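Local structure of uncharacterized conserved protein (Staphylococcus epidermidis, 3FRM) at residues Y13-K18 and Y37-W42; N51-D56 and L93-G98. The protein is of unknown function but carries a GNAT acetyltransferase domain and a second acetyltransferase-like region, consistent with N-acyl transfer. One frame throughout, in Å; residues are numbered along the deposited sequence.

Interaction 1 of 2, residues Y13-K18 and Y37-W42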
ATOM      1  N   TYR A  13      13.984 -15.381  -2.521  1.00 25.83           N
ATOM      2  CA  TYR A  13      15.391 -15.306  -2.670  1.00 27.41           C
ATOM      3  C   TYR A  13      15.975 -14.269  -1.674  1.00 27.77           C
ATOM      4  O   TYR A  13      15.334 -13.288  -1.366  1.00 28.04           O
ATOM      5  CB  TYR A  13      15.665 -14.909  -4.118  1.00 27.19           C
ATOM      6  CG  TYR A  13      17.092 -14.713  -4.395  1.00 29.57           C
ATOM      7  CD1 TYR A  13      17.871 -15.772  -4.848  1.00 33.40           C
ATOM      8  CD2 TYR A  13      17.702 -13.462  -4.181  1.00 32.31           C
ATOM      9  CE1 TYR A  13      19.255 -15.605  -5.083  1.00 36.48           C
ATOM     10  CE2 TYR A  13      19.060 -13.280  -4.410  1.00 34.53           C
ATOM     11  CZ  TYR A  13      19.837 -14.354  -4.860  1.00 37.00           C
ATOM     12  OH  TYR A  13      21.179 -14.188  -5.100  1.00 37.24           O
ATOM     13  N   ILE A  14      17.181 -14.490  -1.176  1.00 28.42           N
ATOM     14  CA  ILE A  14      17.885 -13.445  -0.396  1.00 28.87           C
ATOM     15  C   ILE A  14      19.254 -13.266  -1.016  1.00 29.31           C
ATOM     16  O   ILE A  14      19.965 -14.230  -1.249  1.00 29.82           O
ATOM     17  CB  ILE A  14      18.079 -13.822   1.090  1.00 28.91           C
ATOM     18  CG1 ILE A  14      16.744 -14.118   1.786  1.00 29.36           C
ATOM     19  CG2 ILE A  14      18.844 -12.723   1.886  1.00 28.51           C
ATOM     20  CD1 ILE A  14      16.646 -15.526   2.229  1.00 31.48           C
ATOM     21  N   ASP A  15      19.660 -12.046  -1.306  1.00 30.01           N
ATOM     22  CA  ASP A  15      20.980 -11.933  -1.886  1.00 30.81           C
ATOM     23  C   ASP A  15      22.075 -11.718  -0.868  1.00 30.69           C
ATOM     24  O   ASP A  15      22.872 -10.774  -0.979  1.00 30.33           O
ATOM     25  CB  ASP A  15      21.083 -10.883  -2.971  1.00 31.50           C
ATOM     26  CG  ASP A  15      22.448 -10.914  -3.630  1.00 35.23           C
ATOM     27  OD1 ASP A  15      23.152  -9.860  -3.701  1.00 33.37           O
ATOM     28  OD2 ASP A  15      22.832 -12.059  -4.006  1.00 40.87           O
ATOM     29  N   GLY A  16      22.149 -12.600   0.117  1.00 29.77           N
ATOM     30  CA  GLY A  16      23.363 -12.621   0.902  1.00 28.36           C
ATOM     31  C   GLY A  16      24.014 -13.982   0.860  1.00 27.03           C
ATOM     32  O   GLY A  16      23.452 -14.932   0.305  1.00 27.19           O
ATOM     33  N   ASN A  17      25.198 -14.052   1.454  1.00 24.90           N
ATOM     34  CA  ASN A  17      25.782 -15.293   1.842  1.00 23.79           C
ATOM     35  C   ASN A  17      25.181 -15.623   3.177  1.00 22.56           C
ATOM     36  O   ASN A  17      25.163 -14.781   4.077  1.00 22.22           O
ATOM     37  CB  ASN A  17      27.293 -15.154   2.041  1.00 23.86           C
ATOM     38  CG  ASN A  17      27.997 -14.559   0.840  1.00 25.57           C
ATOM     39  OD1 ASN A  17      29.166 -14.202   0.935  1.00 26.78           O
ATOM     40  ND2 ASN A  17      27.291 -14.421  -0.290  1.00 27.29           N
ATOM     41  N   LYS A  18      24.687 -16.850   3.300  1.00 21.52           N
ATOM     42  CA  LYS A  18      24.223 -17.370   4.568  1.00 20.34           C
ATOM     43  C   LYS A  18      25.428 -17.742   5.391  1.00 19.51           C
ATOM     44  O   LYS A  18      26.150 -18.632   5.021  1.00 19.94           O
ATOM     45  CB  LYS A  18      23.459 -18.621   4.320  1.00 20.17           C
ATOM     46  CG  LYS A  18      22.344 -18.839   5.283  1.00 22.75           C
ATOM     47  CD  LYS A  18      21.328 -19.761   4.625  1.00 26.10           C
ATOM     48  CE  LYS A  18      21.723 -21.201   4.820  1.00 26.74           C
ATOM     49  NZ  LYS A  18      21.041 -21.991   3.775  1.00 33.71           N
ATOM     50  N   TYR A  37      21.649  -2.936   2.456  1.00 25.67           N
ATOM     51  CA  TYR A  37      20.870  -3.318   3.634  1.00 25.56           C
ATOM     52  C   TYR A  37      20.206  -4.676   3.484  1.00 26.24           C
ATOM     53  O   TYR A  37      20.179  -5.422   4.452  1.00 28.22           O
ATOM     54  CB  TYR A  37      19.803  -2.288   3.965  1.00 25.36           C
ATOM     55  CG  TYR A  37      20.349  -0.930   4.302  1.00 22.74           C
ATOM     56  CD1 TYR A  37      21.632  -0.782   4.726  1.00 22.83           C
ATOM     57  CD2 TYR A  37      19.557   0.205   4.220  1.00 25.16           C
ATOM     58  CE1 TYR A  37      22.150   0.463   5.032  1.00 20.69           C
ATOM     59  CE2 TYR A  37      20.041   1.470   4.581  1.00 19.82           C
ATOM     60  CZ  TYR A  37      21.341   1.582   4.962  1.00 21.22           C
ATOM     61  OH  TYR A  37      21.856   2.808   5.318  1.00 20.73           O
ATOM     62  N   ALA A  38      19.669  -5.012   2.306  1.00 25.36           N
ATOM     63  CA  ALA A  38      18.979  -6.314   2.109  1.00 24.62           C
ATOM     64  C   ALA A  38      19.861  -7.602   2.097  1.00 24.25           C
ATOM     65  O   ALA A  38      19.316  -8.731   2.214  1.00 25.75           O
ATOM     66  CB  ALA A  38      18.026  -6.287   0.814  1.00 23.19           C
ATOM     67  N   SER A  39      21.179  -7.443   1.900  1.00 22.05           N
ATOM     68  CA  SER A  39      22.129  -8.545   1.890  1.00 19.59           C
ATOM     69  C   SER A  39      22.820  -8.689   3.252  1.00 18.06           C
ATOM     70  O   SER A  39      23.618  -9.605   3.431  1.00 17.95           O
ATOM     71  CB  SER A  39      23.210  -8.291   0.842  1.00 19.79           C
ATOM     72  OG  SER A  39      22.673  -7.672  -0.305  1.00 19.84           O
ATOM     73  N   ASN A  40      22.564  -7.780   4.189  1.00 15.81           N
ATOM     74  CA  ASN A  40      23.213  -7.820   5.484  1.00 15.25           C
ATOM     75  C   ASN A  40      22.195  -7.767   6.639  1.00 15.32           C
ATOM     76  O   ASN A  40      21.806  -6.706   7.128  1.00 16.39           O
ATOM     77  CB  ASN A  40      24.287  -6.728   5.597  1.00 14.87           C
ATOM     78  CG  ASN A  40      25.431  -6.868   4.528  1.00 16.20           C
ATOM     79  OD1 ASN A  40      26.359  -7.659   4.707  1.00 20.73           O
ATOM     80  ND2 ASN A  40      25.383  -6.054   3.459  1.00 12.45           N
ATOM     81  N   THR A  41      21.762  -8.921   7.105  1.00 15.35           N
ATOM     82  CA  THR A  41      20.604  -8.915   7.964  1.00 16.13           C
ATOM     83  C   THR A  41      20.429 -10.264   8.660  1.00 16.01           C
ATOM     84  O   THR A  41      20.983 -11.270   8.238  1.00 15.32           O
ATOM     85  CB  THR A  41      19.321  -8.536   7.117  1.00 17.47           C
ATOM     86  OG1 THR A  41      18.258  -8.089   7.988  1.00 21.87           O
ATOM     87  CG2 THR A  41      18.859  -9.687   6.221  1.00 14.56           C
ATOM     88  N   TRP A  42      19.654 -10.261   9.737  1.00 15.89           N
ATOM     89  CA  TRP A  42      19.268 -11.448  10.411  1.00 15.80           C
ATOM     90  C   TRP A  42      17.811 -11.786  10.040  1.00 15.01           C
ATOM     91  O   TRP A  42      16.960 -10.917  10.126  1.00 13.25           O
ATOM     92  CB  TRP A  42      19.295 -11.195  11.914  1.00 16.05           C
ATOM     93  CG  TRP A  42      20.575 -11.340  12.559  1.00 19.44           C
ATOM     94  CD1 TRP A  42      21.809 -10.844  12.123  1.00 20.60           C
ATOM     95  CD2 TRP A  42      20.803 -11.911  13.846  1.00 18.78           C
ATOM     96  NE1 TRP A  42      22.780 -11.134  13.066  1.00 22.04           N
ATOM     97  CE2 TRP A  42      22.194 -11.769  14.133  1.00 20.08           C
ATOM     98  CE3 TRP A  42      19.980 -12.521  14.783  1.00 18.33           C
ATOM     99  CZ2 TRP A  42      22.769 -12.243  15.310  1.00 19.23           C
ATOM    100  CZ3 TRP A  42      20.563 -12.991  15.948  1.00 17.70           C
ATOM    101  CH2 TRP A  42      21.945 -12.863  16.191  1.00 16.39           C
TER
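An inverse gamma turn centred on Asp15 meets the loop that runs into strand 41-44, and Gly16 and Ser39 lie closest there, their CA atoms 4.4 Å apart. Both pieces lead into antiparallel strands at one end of the large mixed sheet of this acetyltransferase-like protein: segment 13-18 enters strand 17-21, the outermost of this chain's sheet, and segment 37-42 enters strand 41-44, with strand 25-29 between them. The turn is held by a weak bond from Gly16 N to Ile14 O (3.0 Å), and it leaves Asp15 O facing the side chain of Ser39, whose CB comes to 3.1 Å from that oxygen. With OG beside its own backbone N (chi1 -37°), Ser39 also places its hydroxyl 3.2 Å from Asp15 O. Gly16 contributes backbone alone, its CA packing 3.9 Å from Ser39 O. Nearby, the CG2 branch of Ile14 packs 4.0 Å from Ala38 O. Leu30, in the loop after strand 25-29, touches both Asp15 and Ser39, and Asn40 OD1 accepts from Leu30 N, so the intervening chain packs against the same junction. One oxygen of the Asp15 carboxylate is engaged within its own segment: Tyr13 OH donates to OD2 at 2.9 Å, approaching on the anti side and 25° out of the carboxylate plane.

Interaction 2 of 2, residues N51-D56 and L93-G98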
ATOM      1  N   ASN A  51      15.147  -9.878  25.792  1.00 23.81           N
ATOM      2  CA  ASN A  51      16.549 -10.047  26.258  1.00 23.30           C
ATOM      3  C   ASN A  51      17.457 -10.691  25.235  1.00 21.48           C
ATOM      4  O   ASN A  51      18.575 -10.272  25.074  1.00 20.37           O
ATOM      5  CB  ASN A  51      16.597 -10.913  27.516  1.00 23.83           C
ATOM      6  CG  ASN A  51      15.901 -10.272  28.690  1.00 28.32           C
ATOM      7  OD1 ASN A  51      16.035  -9.071  28.910  1.00 33.17           O
ATOM      8  ND2 ASN A  51      15.171 -11.080  29.488  1.00 32.73           N
ATOM      9  N   GLN A  52      16.951 -11.740  24.583  1.00 20.88           N
ATOM     10  CA  GLN A  52      17.598 -12.352  23.443  1.00 20.95           C
ATOM     11  C   GLN A  52      17.897 -11.295  22.394  1.00 20.40           C
ATOM     12  O   GLN A  52      19.021 -11.191  21.923  1.00 20.48           O
ATOM     13  CB  GLN A  52      16.672 -13.357  22.783  1.00 21.47           C
ATOM     14  CG  GLN A  52      17.055 -14.792  22.880  1.00 24.32           C
ATOM     15  CD  GLN A  52      18.512 -15.137  22.560  1.00 25.41           C
ATOM     16  OE1 GLN A  52      18.934 -16.258  22.822  1.00 27.04           O
ATOM     17  NE2 GLN A  52      19.268 -14.209  21.995  1.00 29.24           N
ATOM     18  N   TRP A  53      16.876 -10.519  22.036  1.00 19.90           N
ATOM     19  CA  TRP A  53      17.017  -9.498  21.003  1.00 20.10           C
ATOM     20  C   TRP A  53      18.129  -8.510  21.299  1.00 19.89           C
ATOM     21  O   TRP A  53      18.834  -8.091  20.372  1.00 20.10           O
ATOM     22  CB  TRP A  53      15.673  -8.763  20.685  1.00 19.79           C
ATOM     23  CG  TRP A  53      15.814  -7.787  19.517  1.00 19.81           C
ATOM     24  CD1 TRP A  53      16.099  -8.113  18.209  1.00 19.12           C
ATOM     25  CD2 TRP A  53      15.739  -6.347  19.556  1.00 15.70           C
ATOM     26  NE1 TRP A  53      16.189  -6.972  17.444  1.00 15.90           N
ATOM     27  CE2 TRP A  53      15.965  -5.881  18.240  1.00 15.53           C
ATOM     28  CE3 TRP A  53      15.466  -5.418  20.564  1.00 15.52           C
ATOM     29  CZ2 TRP A  53      15.971  -4.515  17.904  1.00 16.94           C
ATOM     30  CZ3 TRP A  53      15.450  -4.062  20.235  1.00 17.96           C
ATOM     31  CH2 TRP A  53      15.701  -3.621  18.891  1.00 19.87           C
ATOM     32  N   LEU A  54      18.300  -8.159  22.575  1.00 19.96           N
ATOM     33  CA  LEU A  54      19.387  -7.233  23.002  1.00 21.23           C
ATOM     34  C   LEU A  54      20.776  -7.796  22.753  1.00 21.26           C
ATOM     35  O   LEU A  54      21.717  -7.091  22.292  1.00 20.82           O
ATOM     36  CB  LEU A  54      19.252  -6.911  24.495  1.00 21.35           C
ATOM     37  CG  LEU A  54      18.550  -5.613  24.876  1.00 23.60           C
ATOM     38  CD1 LEU A  54      17.652  -5.047  23.798  1.00 24.12           C
ATOM     39  CD2 LEU A  54      17.782  -5.779  26.199  1.00 22.17           C
ATOM     40  N   LYS A  55      20.886  -9.079  23.092  1.00 21.38           N
ATOM     41  CA  LYS A  55      22.080  -9.853  22.846  1.00 21.77           C
ATOM     42  C   LYS A  55      22.344  -9.960  21.353  1.00 21.14           C
ATOM     43  O   LYS A  55      23.485  -9.833  20.949  1.00 22.23           O
ATOM     44  CB  LYS A  55      21.947 -11.235  23.488  1.00 22.41           C
ATOM     45  CG  LYS A  55      22.235 -11.240  24.993  1.00 23.41           C
ATOM     46  CD  LYS A  55      21.643 -12.436  25.681  1.00 27.85           C
ATOM     47  CE  LYS A  55      21.629 -12.195  27.182  1.00 31.40           C
ATOM     48  NZ  LYS A  55      20.541 -12.994  27.889  1.00 34.19           N
ATOM     49  N   ASP A  56      21.292 -10.099  20.543  1.00 20.09           N
ATOM     50  CA  ASP A  56      21.439 -10.274  19.100  1.00 19.76           C
ATOM     51  C   ASP A  56      21.828  -8.939  18.460  1.00 20.01           C
ATOM     52  O   ASP A  56      22.574  -8.882  17.469  1.00 19.45           O
ATOM     53  CB  ASP A  56      20.155 -10.808  18.484  1.00 20.01           C
ATOM     54  CG  ASP A  56      19.754 -12.198  19.015  1.00 20.82           C
ATOM     55  OD1 ASP A  56      20.592 -12.940  19.558  1.00 19.58           O
ATOM     56  OD2 ASP A  56      18.573 -12.578  18.845  1.00 24.66           O
ATOM     57  N   LEU A  93      14.915   2.135  20.689  1.00 20.74           N
ATOM     58  CA  LEU A  93      16.266   2.113  20.139  1.00 20.04           C
ATOM     59  C   LEU A  93      16.343   2.783  18.733  1.00 20.33           C
ATOM     60  O   LEU A  93      17.389   2.781  18.065  1.00 20.68           O
ATOM     61  CB  LEU A  93      16.810   0.676  20.171  1.00 19.64           C
ATOM     62  CG  LEU A  93      17.104   0.121  21.589  1.00 17.87           C
ATOM     63  CD1 LEU A  93      17.627  -1.270  21.419  1.00 14.42           C
ATOM     64  CD2 LEU A  93      18.139   0.980  22.417  1.00 12.85           C
ATOM     65  N   GLY A  94      15.232   3.375  18.308  1.00 19.42           N
ATOM     66  CA  GLY A  94      15.200   4.167  17.120  1.00 18.97           C
ATOM     67  C   GLY A  94      15.200   3.346  15.839  1.00 20.04           C
ATOM     68  O   GLY A  94      15.907   3.726  14.876  1.00 20.88           O
ATOM     69  N   PHE A  95      14.469   2.220  15.817  1.00 18.32           N
ATOM     70  CA  PHE A  95      14.309   1.401  14.590  1.00 17.96           C
ATOM     71  C   PHE A  95      13.092   1.850  13.823  1.00 18.13           C
ATOM     72  O   PHE A  95      12.174   2.360  14.420  1.00 18.36           O
ATOM     73  CB  PHE A  95      14.105  -0.105  14.921  1.00 18.31           C
ATOM     74  CG  PHE A  95      15.377  -0.855  15.175  1.00 14.93           C
ATOM     75  CD1 PHE A  95      15.920  -1.656  14.184  1.00 15.06           C
ATOM     76  CD2 PHE A  95      16.075  -0.690  16.385  1.00 18.06           C
ATOM     77  CE1 PHE A  95      17.138  -2.324  14.386  1.00 15.74           C
ATOM     78  CE2 PHE A  95      17.322  -1.352  16.625  1.00 16.20           C
ATOM     79  CZ  PHE A  95      17.848  -2.183  15.630  1.00 14.19           C
ATOM     80  N   GLN A  96      13.098   1.665  12.506  1.00 18.61           N
ATOM     81  CA  GLN A  96      11.916   1.764  11.685  1.00 19.30           C
ATOM     82  C   GLN A  96      11.254   0.378  11.628  1.00 18.12           C
ATOM     83  O   GLN A  96      11.927  -0.627  11.356  1.00 18.02           O
ATOM     84  CB  GLN A  96      12.304   2.102  10.262  1.00 20.66           C
ATOM     85  CG  GLN A  96      13.268   3.275  10.012  1.00 23.67           C
ATOM     86  CD  GLN A  96      13.840   3.231   8.546  1.00 31.16           C
ATOM     87  OE1 GLN A  96      13.218   2.640   7.630  1.00 36.91           O
ATOM     88  NE2 GLN A  96      15.029   3.819   8.340  1.00 29.99           N
ATOM     89  N   ILE A  97       9.939   0.325  11.805  1.00 17.34           N
ATOM     90  CA  ILE A  97       9.202  -0.939  11.760  1.00 16.10           C
ATOM     91  C   ILE A  97       8.438  -1.014  10.473  1.00 17.02           C
ATOM     92  O   ILE A  97       7.797  -0.051  10.111  1.00 17.49           O
ATOM     93  CB  ILE A  97       8.229  -1.019  12.907  1.00 15.83           C
ATOM     94  CG1 ILE A  97       9.008  -0.824  14.194  1.00 17.57           C
ATOM     95  CG2 ILE A  97       7.522  -2.374  12.958  1.00 15.36           C
ATOM     96  CD1 ILE A  97       8.164  -0.982  15.483  1.00 24.94           C
ATOM     97  N   GLY A  98       8.484  -2.136   9.760  1.00 16.30           N
ATOM     98  CA  GLY A  98       7.645  -2.266   8.605  1.00 16.67           C
ATOM     99  C   GLY A  98       7.168  -3.697   8.444  1.00 17.82           C
ATOM    100  O   GLY A  98       7.466  -4.538   9.272  1.00 18.24           O
TER
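Trp53 swings its CG anti to the backbone N (chi1 -175°), which carries the indole off helix 50-66 toward 93-98, while Phe95 turns its ring back to meet it with CG beside its own N (chi1 -83°). The two side chains come from opposite directions and join in a T-shaped pair: the benzo edge of the indole is presented to one face of the phenyl ring, with centroids 5.2 Å apart and planes at 63°. Trp53 CH2 makes the nearest approach, 3.6 Å from Phe95 CE2, and Trp53 CZ2 stands over the phenyl face, displaced toward its rim. Here, in a region assigned to the acetyltransferase clan and probably of acetyltransferase-like alpha/beta fold, a helix packs against the connection between helix 84-92 and strand 96-105, on one side of the mixed sheet. Leu93, the first residue to leave helical geometry after helix 84-92, points its side chain at the indole and brings CD1 to 3.7 Å from Trp53 CZ3, meeting the ring obliquely. The chain then enters the strand, with Phe95 directed at the helix. Next to Trp53 in the helix, Leu54 brings CD1 to 4.5 Å from Leu93 CD1, a loose contact. Phe74 of strand 72-75 makes a second edge-to-face contact with Trp53 and also touches Phe95, while Ile90 and Ile249 pack on both aromatic residues.

From the N terminus, 13-18 leads into strand 17-21, the outermost of this chain's sheet; the chain returns through strand 25-29, and interaction 1 closes this short loop as 37-42 enters strand 41-44. Helix 50-66 comes next, and interaction 2 closes a longer loop, through strand 72-75 and helix 84-92, at the start of strand 96-105. The loops are in series, neither nested nor crossing. Interaction 1 ties together strands at one end of that sheet, whereas interaction 2 joins a helix to the approach to a strand farther inside it. Their centres are about 18 Å apart, yet they touch where Trp42 CZ3 packs 3.3 Å from Asp56 CG.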